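Local coordinates for multifunctional non-homologous end joining DNA repair protein LigD (Mycobacterium tuberculosis, PDB 2IRX), which probably repairs DNA double-strand breaks together with Ku by non-homologous end joining, its polymerase domain, the part present here, adding nucleotides at the broken ends, at residues T53-P58 and E112-Q117. Residues are numbered along the deposited sequence; the frame is centred on the assembly and turned at random.
Sequences TRKRWP and EVHVPQ. With GTP (guanosine-5'-triphosphate), chain C.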
ATOM      1  N   THR A  53      -0.569  -6.102   8.028  1.00  7.54           N
ATOM      2  CA  THR A  53      -1.464  -5.405   8.945  1.00  7.86           C
ATOM      3  C   THR A  53      -2.845  -5.278   8.269  1.00  8.30           C
ATOM      4  O   THR A  53      -2.938  -4.864   7.107  1.00  8.99           O
ATOM      5  CB  THR A  53      -0.894  -4.019   9.320  1.00  8.53           C
ATOM      6  OG1 THR A  53       0.353  -4.192  10.014  1.00  8.03           O
ATOM      7  CG2 THR A  53      -1.874  -3.216  10.207  1.00  7.21           C
ATOM      8  N   ARG A  54      -3.890  -5.648   9.003  1.00  8.14           N
ATOM      9  CA  ARG A  54      -5.273  -5.663   8.508  1.00  7.64           C
ATOM     10  C   ARG A  54      -6.030  -4.472   9.104  1.00  7.47           C
ATOM     11  O   ARG A  54      -6.251  -4.392  10.348  1.00  7.31           O
ATOM     12  CB  ARG A  54      -5.980  -6.981   8.901  1.00  6.72           C
ATOM     13  CG  ARG A  54      -5.499  -8.283   8.210  1.00  7.57           C
ATOM     14  CD  ARG A  54      -4.253  -8.914   8.886  1.00  7.07           C
ATOM     15  NE  ARG A  54      -4.528  -9.280  10.272  1.00  8.14           N
ATOM     16  CZ  ARG A  54      -3.667  -9.158  11.280  1.00  7.23           C
ATOM     17  NH1 ARG A  54      -2.451  -8.667  11.063  1.00  6.56           N
ATOM     18  NH2 ARG A  54      -4.025  -9.527  12.523  1.00  7.10           N
ATOM     19  N   LYS A  55      -6.450  -3.549   8.249  1.00  6.50           N
ATOM     20  CA  LYS A  55      -7.433  -2.564   8.685  1.00  6.85           C
ATOM     21  C   LYS A  55      -8.852  -3.097   8.402  1.00  6.53           C
ATOM     22  O   LYS A  55      -9.281  -3.237   7.230  1.00  5.95           O
ATOM     23  CB  LYS A  55      -7.187  -1.197   8.060  1.00  7.09           C
ATOM     24  CG  LYS A  55      -7.835  -0.038   8.839  1.00  6.24           C
ATOM     25  CD  LYS A  55      -7.313   1.324   8.355  1.00  6.50           C
ATOM     26  CE  LYS A  55      -8.053   2.468   9.082  1.00  8.79           C
ATOM     27  NZ  LYS A  55      -7.487   3.844   8.706  1.00  7.32           N
ATOM     28  N   ARG A  56      -9.573  -3.360   9.491  1.00  6.19           N
ATOM     29  CA  ARG A  56     -10.856  -4.042   9.433  1.00  6.92           C
ATOM     30  C   ARG A  56     -12.045  -3.139   9.726  1.00  6.56           C
ATOM     31  O   ARG A  56     -11.997  -2.283  10.608  1.00  5.96           O
ATOM     32  CB  ARG A  56     -10.877  -5.258  10.383  1.00  7.94           C
ATOM     33  CG  ARG A  56      -9.707  -6.282  10.088  1.00  7.96           C
ATOM     34  CD  ARG A  56      -9.681  -7.361  11.185  1.00  6.84           C
ATOM     35  NE  ARG A  56     -10.925  -8.132  11.221  1.00  5.91           N
ATOM     36  CZ  ARG A  56     -11.310  -8.922  12.231  1.00 10.51           C
ATOM     37  NH1 ARG A  56     -10.545  -9.073  13.331  1.00  8.45           N
ATOM     38  NH2 ARG A  56     -12.466  -9.582  12.135  1.00  7.05           N
ATOM     39  N   TRP A  57     -13.110  -3.350   8.955  1.00  6.85           N
ATOM     40  CA  TRP A  57     -14.405  -2.699   9.163  1.00  6.45           C
ATOM     41  C   TRP A  57     -15.478  -3.804   9.264  1.00  7.74           C
ATOM     42  O   TRP A  57     -16.217  -4.049   8.296  1.00  6.02           O
ATOM     43  CB  TRP A  57     -14.718  -1.801   7.961  1.00  7.40           C
ATOM     44  CG  TRP A  57     -14.046  -0.439   7.912  1.00  5.94           C
ATOM     45  CD1 TRP A  57     -14.604   0.767   8.293  1.00  7.56           C
ATOM     46  CD2 TRP A  57     -12.745  -0.126   7.374  1.00  7.46           C
ATOM     47  NE1 TRP A  57     -13.720   1.803   8.039  1.00  7.03           N
ATOM     48  CE2 TRP A  57     -12.574   1.286   7.482  1.00  6.02           C
ATOM     49  CE3 TRP A  57     -11.699  -0.895   6.837  1.00  6.25           C
ATOM     50  CZ2 TRP A  57     -11.393   1.940   7.069  1.00  8.25           C
ATOM     51  CZ3 TRP A  57     -10.517  -0.234   6.420  1.00  7.21           C
ATOM     52  CH2 TRP A  57     -10.382   1.164   6.543  1.00  5.97           C
ATOM     53  N   PRO A  58     -15.564  -4.493  10.419  1.00  8.04           N
ATOM     54  CA  PRO A  58     -16.476  -5.647  10.536  1.00  8.72           C
ATOM     55  C   PRO A  58     -17.959  -5.326  10.223  1.00  9.92           C
ATOM     56  O   PRO A  58     -18.712  -6.207   9.797  1.00  9.68           O
ATOM     57  CB  PRO A  58     -16.355  -6.058  12.014  1.00  9.26           C
ATOM     58  CG  PRO A  58     -15.034  -5.452  12.500  1.00  9.19           C
ATOM     59  CD  PRO A  58     -14.838  -4.200  11.677  1.00  7.80           C
ATOM     60  N   GLU A 112      -8.570  -3.194   4.004  1.00  7.64           N
ATOM     61  CA  GLU A 112      -7.231  -2.717   3.642  1.00  7.42           C
ATOM     62  C   GLU A 112      -6.151  -3.629   4.209  1.00  7.38           C
ATOM     63  O   GLU A 112      -6.206  -4.053   5.391  1.00  7.61           O
ATOM     64  CB  GLU A 112      -6.997  -1.268   4.135  1.00  6.52           C
ATOM     65  CG  GLU A 112      -8.090  -0.280   3.679  1.00  8.56           C
ATOM     66  CD  GLU A 112      -7.765   1.165   3.957  1.00  7.28           C
ATOM     67  OE1 GLU A 112      -6.806   1.425   4.723  1.00  7.32           O
ATOM     68  OE2 GLU A 112      -8.454   2.053   3.385  1.00  7.94           O
ATOM     69  N   VAL A 113      -5.167  -3.903   3.367  1.00  7.19           N
ATOM     70  CA  VAL A 113      -3.989  -4.665   3.749  1.00  7.87           C
ATOM     71  C   VAL A 113      -2.809  -3.690   3.654  1.00  7.34           C
ATOM     72  O   VAL A 113      -2.564  -3.080   2.586  1.00  7.29           O
ATOM     73  CB  VAL A 113      -3.764  -5.892   2.815  1.00  8.26           C
ATOM     74  CG1 VAL A 113      -2.442  -6.594   3.174  1.00  6.57           C
ATOM     75  CG2 VAL A 113      -4.991  -6.859   2.854  1.00  8.95           C
ATOM     76  N   HIS A 114      -2.146  -3.496   4.786  1.00  6.30           N
ATOM     77  CA  HIS A 114      -0.994  -2.579   4.887  1.00  7.14           C
ATOM     78  C   HIS A 114       0.303  -3.375   5.147  1.00  7.13           C
ATOM     79  O   HIS A 114       0.308  -4.306   5.956  1.00  7.83           O
ATOM     80  CB  HIS A 114      -1.224  -1.531   5.972  1.00  7.16           C
ATOM     81  CG  HIS A 114      -2.357  -0.586   5.678  1.00  6.39           C
ATOM     82  ND1 HIS A 114      -2.164   0.759   5.432  1.00  7.23           N
ATOM     83  CD2 HIS A 114      -3.699  -0.796   5.595  1.00  8.32           C
ATOM     84  CE1 HIS A 114      -3.330   1.342   5.211  1.00  7.00           C
ATOM     85  NE2 HIS A 114      -4.281   0.419   5.298  1.00  5.79           N
ATOM     86  N   VAL A 115       1.391  -2.992   4.475  1.00  7.49           N
ATOM     87  CA  VAL A 115       2.687  -3.705   4.611  1.00  7.69           C
ATOM     88  C   VAL A 115       3.871  -2.721   4.653  1.00  8.44           C
ATOM     89  O   VAL A 115       3.766  -1.577   4.114  1.00  7.91           O
ATOM     90  CB  VAL A 115       2.919  -4.756   3.458  1.00  7.77           C
ATOM     91  CG1 VAL A 115       1.876  -5.896   3.498  1.00  6.41           C
ATOM     92  CG2 VAL A 115       2.910  -4.068   2.067  1.00  7.43           C
ATOM     93  N   PRO A 116       4.997  -3.163   5.254  1.00  8.18           N
ATOM     94  CA  PRO A 116       6.215  -2.348   5.205  1.00  7.63           C
ATOM     95  C   PRO A 116       6.951  -2.572   3.882  1.00  7.75           C
ATOM     96  O   PRO A 116       6.550  -3.449   3.075  1.00  7.34           O
ATOM     97  CB  PRO A 116       7.041  -2.872   6.398  1.00  7.35           C
ATOM     98  CG  PRO A 116       6.712  -4.318   6.469  1.00  7.53           C
ATOM     99  CD  PRO A 116       5.211  -4.414   6.025  1.00  8.38           C
ATOM    100  N   GLN A 117       8.035  -1.832   3.671  1.00  7.72           N
ATOM    101  CA  GLN A 117       8.754  -1.922   2.415  1.00  8.32           C
ATOM    102  C   GLN A 117       9.912  -2.936   2.439  1.00  8.53           C
ATOM    103  O   GLN A 117      10.632  -3.075   1.438  1.00  9.42           O
ATOM    104  CB  GLN A 117       9.251  -0.534   1.992  1.00  8.57           C
ATOM    105  CG  GLN A 117       8.109   0.538   1.966  1.00  7.55           C
ATOM    106  CD  GLN A 117       6.862   0.020   1.306  1.00  7.63           C
ATOM    107  OE1 GLN A 117       5.787  -0.025   1.928  1.00 10.44           O
ATOM    108  NE2 GLN A 117       6.985  -0.376   0.038  1.00  6.01           N
TER
HETATM  109  PG  GTP C 305      -4.614   9.229   1.271  1.00 15.17           P
HETATM  110  O1G GTP C 305      -4.445   9.229  -0.201  1.00 15.05           O
HETATM  111  O2G GTP C 305      -3.544  10.057   1.952  1.00 12.82           O
HETATM  112  O3G GTP C 305      -6.004   9.632   1.683  1.00 16.03           O
HETATM  113  O3B GTP C 305      -4.494   7.661   1.682  1.00 15.64           O
HETATM  114  PB  GTP C 305      -3.260   6.877   2.339  1.00 14.15           P
HETATM  115  O1B GTP C 305      -1.939   7.403   1.880  1.00 12.98           O
HETATM  116  O2B GTP C 305      -3.369   5.437   2.015  1.00 12.25           O
HETATM  117  O3A GTP C 305      -3.407   7.278   3.874  1.00 15.65           O
HETATM  118  PA  GTP C 305      -3.880   6.462   5.180  1.00 16.01           P
HETATM  119  O1A GTP C 305      -4.799   5.323   4.822  1.00 16.23           O
HETATM  120  O2A GTP C 305      -4.500   7.513   6.070  1.00 13.26           O
HETATM  121  O5' GTP C 305      -2.518   5.921   5.800  1.00 16.56           O
HETATM  122  C5' GTP C 305      -1.424   6.778   6.148  1.00 15.38           C
HETATM  123  C4' GTP C 305      -0.436   6.007   7.034  1.00 15.70           C
HETATM  124  O4' GTP C 305      -1.031   5.486   8.223  1.00 13.85           O
HETATM  125  C3' GTP C 305       0.154   4.806   6.320  1.00 13.07           C
HETATM  126  O3' GTP C 305       1.440   4.667   6.863  1.00 15.97           O
HETATM  127  C2' GTP C 305      -0.725   3.633   6.781  1.00 13.79           C
HETATM  128  O2' GTP C 305      -0.177   2.322   6.741  1.00 13.13           O
HETATM  129  C1' GTP C 305      -1.068   4.047   8.203  1.00 15.46           C
HETATM  130  N9  GTP C 305      -2.435   3.791   8.689  1.00 16.13           N
HETATM  131  C8  GTP C 305      -3.626   3.819   8.008  1.00 17.03           C
HETATM  132  N7  GTP C 305      -4.610   3.609   8.910  1.00 18.56           N
HETATM  133  C5  GTP C 305      -4.057   3.492  10.146  1.00 17.01           C
HETATM  134  C6  GTP C 305      -4.605   3.294  11.420  1.00 17.69           C
HETATM  135  O6  GTP C 305      -5.824   3.171  11.569  1.00 15.70           O
HETATM  136  N1  GTP C 305      -3.753   3.243  12.521  1.00 17.45           N
HETATM  137  C2  GTP C 305      -2.383   3.380  12.375  1.00 17.74           C
HETATM  138  N2  GTP C 305      -1.585   3.304  13.449  1.00 17.98           N
HETATM  139  N3  GTP C 305      -1.842   3.571  11.102  1.00 16.69           N
HETATM  140  C4  GTP C 305      -2.684   3.625  10.014  1.00 17.20           C
HETATM  141  O   HOH W   1       2.392  -4.819   8.600  1.00 16.46           O
HETATM  142  O   HOH W   2      -6.917   3.959   5.756  1.00 12.88           O
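T53 and H114 pair antiparallel through two backbone bonds, T53 N to H114 O (2.9 Å) and H114 N to T53 O (2.8 Å). Two residues on, K55 N donates to E112 O, while the return bond from E112 N to K55 O is weak at 3.3 Å.

T53, K55, E112 and H114 share the face of the sheet that receives GTP. H114 NE2 gives its hydrogen to E112 OE1 (2.8 Å), which lies in the ring plane; this should fix the ring's rotation and leaves H114 ND1 to hydrogen-bond GTP O2' (2.8 Å). With CG anti to its backbone N (chi1 -159°) and the chain extended beyond, K55 runs alongside E112 and sends NZ to N7 of the guanine (2.9 Å). A water joins K55 NZ, E112 OE1 and GTP O1A, tying both side chains to the alpha-phosphate. E112 OE2 is held by a salt bridge to R247, itself a GTP ligand. K55 and H114 thus hold the nucleotide, consistent with a place in the polymerase substrate site.

In the nonpolar contacts, W57 CZ3 packs on E112 CG (3.7 Å), the indole and carboxylate planes 62° apart.

On the reverse face, R54 and V113 meet helix 99-107, and R54 also pairs with E68; strands 66-68 and 240-241 flank the two central strands.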